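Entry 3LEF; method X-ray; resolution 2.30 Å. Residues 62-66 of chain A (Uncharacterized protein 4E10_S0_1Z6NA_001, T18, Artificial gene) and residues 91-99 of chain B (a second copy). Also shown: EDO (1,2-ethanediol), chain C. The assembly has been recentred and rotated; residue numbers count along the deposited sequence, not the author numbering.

Chain A (62-66) GEMWC
Chain B 91-99: ISKGRAEDD

An acidic side chain can engage the start of a helix indirectly, through the N-cap hydroxyl and a water on a first-turn amide, and the contact between two copies of this designed protein illustrates the principle. The chain A stretch has no regular helix or strand. Gly62(A) (phi/psi -162/172°) and Glu63(A) (-151/139°) are extended; a type I turn then runs from Glu63(A) to Cys66(A), with Met64(A) at -70/-11° and Trp65(A) at -91/-14°, closed by a 3.1 Å hydrogen bond from Cys66(A) N to Glu63(A) O. In chain B, Ile91(B) (phi -109°, psi 173°) and Ser92(B) (phi -81°, psi 157°) lead into a helix spanning Lys93(B) to Asp99(B). Its first turn is marked by Ala96(B) N to Ser92(B) O at 3.1 Å and Glu97(B) N to Lys93(B) O at 2.8 Å. In register, the CA atoms of Glu63(A) and Gly94(B) lie 7.4 Å apart, and those of Trp65(A) and Arg95(B) 7.0 Å.

Ser92(B), chi1 65° (p), is the N-cap: Ser92(B) OG accepts from Arg95(B) N at 3.0 Å and donates to Glu63(A) OE2 at 2.6 Å. The cap thus serves both chains. Glu63(A) points toward the helix with chi1 -54° (m), chi2 -106° and chi3 160°. Glu63(A) OE2 also accepts from Trp65(A) NE1 at 3.0 Å, so one oxygen joins the turn to the cap. A water donates to Glu63(A) OE1 at 2.6 Å and accepts from Gly94(B) N at 3.1 Å. The approach depends on a bare backbone at Gly94(B), since an ideal CB there would clash with Glu63(A) CD at 3.0 Å.

Trp65(A), chi1 50° (p) and chi2 -105°, points toward chain B and has the largest covered area here, 107 of the 321 Å² buried in total. Trp65(A) CZ2 comes within 3.4 Å of Gly94(B) O. Asp98(B), with chi1 -175° (t) and chi2 69°, covers one face of the indole: Asp98(B) CB stands 3.9 Å from the centroid of the Trp65(A) six-membered ring, 10° off the normal, in a CH-pi contact. Trp65(A) NE1 is 3.3 Å from Arg95(B) N, but both are donors and no hydrogen bond joins them.

The CA-to-CB bond of Arg95(B) points sideways relative to chain A; its chi angles are 180° (t), 172° (t), -64° (m) and -86°. Trp65(A) CD1 packs 3.7 Å from Arg95(B) CB and lies over one face of the Arg95(B) guanidinium, while Met64(A) CB meets the guanidinium edge 3.9 Å from Arg95(B) NH2.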

# COMPACT_ATOMS: atom_id res chain seq x y z
N GLY A 62 -4.98 5.95 1.16
CA GLY A 62 -4.37 6.22 2.44
C GLY A 62 -3.38 5.15 2.84
O GLY A 62 -3.29 4.10 2.19
N GLU A 63 -2.67 5.43 3.94
CA GLU A 63 -1.59 4.61 4.48
C GLU A 63 -1.50 4.79 6.01
O GLU A 63 -1.59 5.91 6.51
CB GLU A 63 -0.26 5.04 3.88
CG GLU A 63 -0.23 5.04 2.34
CD GLU A 63 0.55 3.90 1.74
OE1 GLU A 63 0.31 3.60 0.56
OE2 GLU A 63 1.42 3.33 2.42
N MET A 64 -1.28 3.71 6.74
CA MET A 64 -1.41 3.75 8.20
C MET A 64 -0.34 4.55 8.92
O MET A 64 -0.46 4.83 10.11
CB MET A 64 -1.43 2.33 8.76
CG MET A 64 -2.81 1.73 8.86
SD MET A 64 -3.77 2.54 10.14
CE MET A 64 -3.00 1.90 11.63
N TRP A 65 0.71 4.95 8.21
CA TRP A 65 1.82 5.68 8.83
C TRP A 65 1.60 7.18 8.77
O TRP A 65 2.30 7.95 9.44
CB TRP A 65 3.13 5.32 8.15
CG TRP A 65 3.08 5.41 6.64
CD1 TRP A 65 3.01 4.37 5.77
CD2 TRP A 65 3.10 6.61 5.84
NE1 TRP A 65 3.00 4.84 4.48
CE2 TRP A 65 3.04 6.21 4.50
CE3 TRP A 65 3.15 7.97 6.14
CZ2 TRP A 65 3.06 7.13 3.45
CZ3 TRP A 65 3.15 8.88 5.10
CH2 TRP A 65 3.09 8.45 3.76
N CYS A 66 0.63 7.58 7.94
CA CYS A 66 0.24 8.98 7.77
C CYS A 66 -0.67 9.47 8.90
O CYS A 66 -1.77 8.94 9.07
CB CYS A 66 -0.53 9.11 6.46
SG CYS A 66 -1.16 10.76 6.16
N ILE B 91 5.75 -4.64 1.96
CA ILE B 91 5.15 -3.39 2.44
C ILE B 91 4.98 -2.44 1.23
O ILE B 91 5.41 -2.76 0.12
CB ILE B 91 5.98 -2.70 3.56
CG1 ILE B 91 7.37 -2.29 3.03
CG2 ILE B 91 6.09 -3.60 4.78
CD1 ILE B 91 8.25 -1.57 4.01
N SER B 92 4.31 -1.31 1.45
CA SER B 92 3.96 -0.41 0.36
C SER B 92 5.13 0.48 -0.05
O SER B 92 6.05 0.71 0.72
CB SER B 92 2.75 0.45 0.75
OG SER B 92 3.04 1.33 1.84
N LYS B 93 5.09 0.96 -1.28
CA LYS B 93 6.01 2.01 -1.75
C LYS B 93 5.94 3.21 -0.79
O LYS B 93 6.95 3.67 -0.28
CB LYS B 93 5.63 2.41 -3.18
CG LYS B 93 6.44 3.52 -3.82
CD LYS B 93 5.78 3.98 -5.12
CE LYS B 93 6.42 5.29 -5.68
N GLY B 94 4.73 3.70 -0.54
CA GLY B 94 4.53 4.82 0.38
C GLY B 94 5.20 4.65 1.74
O GLY B 94 5.79 5.59 2.24
N ARG B 95 5.09 3.47 2.35
CA ARG B 95 5.76 3.20 3.63
C ARG B 95 7.28 3.17 3.51
O ARG B 95 7.99 3.48 4.46
CB ARG B 95 5.31 1.88 4.23
CG ARG B 95 5.98 1.59 5.56
CD ARG B 95 5.38 0.39 6.24
NE ARG B 95 3.98 0.56 6.62
CZ ARG B 95 3.55 1.11 7.75
NH1 ARG B 95 4.42 1.60 8.62
NH2 ARG B 95 2.26 1.18 8.01
N ALA B 96 7.78 2.75 2.35
CA ALA B 96 9.21 2.75 2.10
C ALA B 96 9.69 4.20 1.95
O ALA B 96 10.74 4.56 2.48
CB ALA B 96 9.51 1.93 0.87
N GLU B 97 8.91 5.02 1.25
CA GLU B 97 9.19 6.46 1.13
C GLU B 97 9.25 7.15 2.48
O GLU B 97 10.03 8.06 2.69
CB GLU B 97 8.14 7.16 0.26
CG GLU B 97 8.24 6.82 -1.22
CD GLU B 97 7.04 7.25 -2.04
OE1 GLU B 97 6.03 7.68 -1.45
OE2 GLU B 97 7.10 7.15 -3.28
N ASP B 98 8.41 6.70 3.40
CA ASP B 98 8.30 7.35 4.70
C ASP B 98 9.34 6.89 5.72
O ASP B 98 9.73 7.66 6.59
CB ASP B 98 6.91 7.08 5.27
CG ASP B 98 6.67 7.82 6.56
OD1 ASP B 98 6.57 9.06 6.52
OD2 ASP B 98 6.59 7.15 7.62
N ASP B 99 9.77 5.63 5.64
CA ASP B 99 10.56 5.06 6.74
C ASP B 99 11.89 4.42 6.34
O ASP B 99 12.76 4.23 7.20
CB ASP B 99 9.71 4.04 7.53
CG ASP B 99 10.20 3.85 8.97
OD1 ASP B 99 10.53 4.86 9.64
OD2 ASP B 99 10.23 2.70 9.43
C1 EDO C . 10.48 9.77 8.42
O1 EDO C . 10.09 8.54 9.06
C2 EDO C . 9.24 10.52 7.93
O2 EDO C . 9.55 11.28 6.75
O HOH W 1 1.83 3.04 -1.43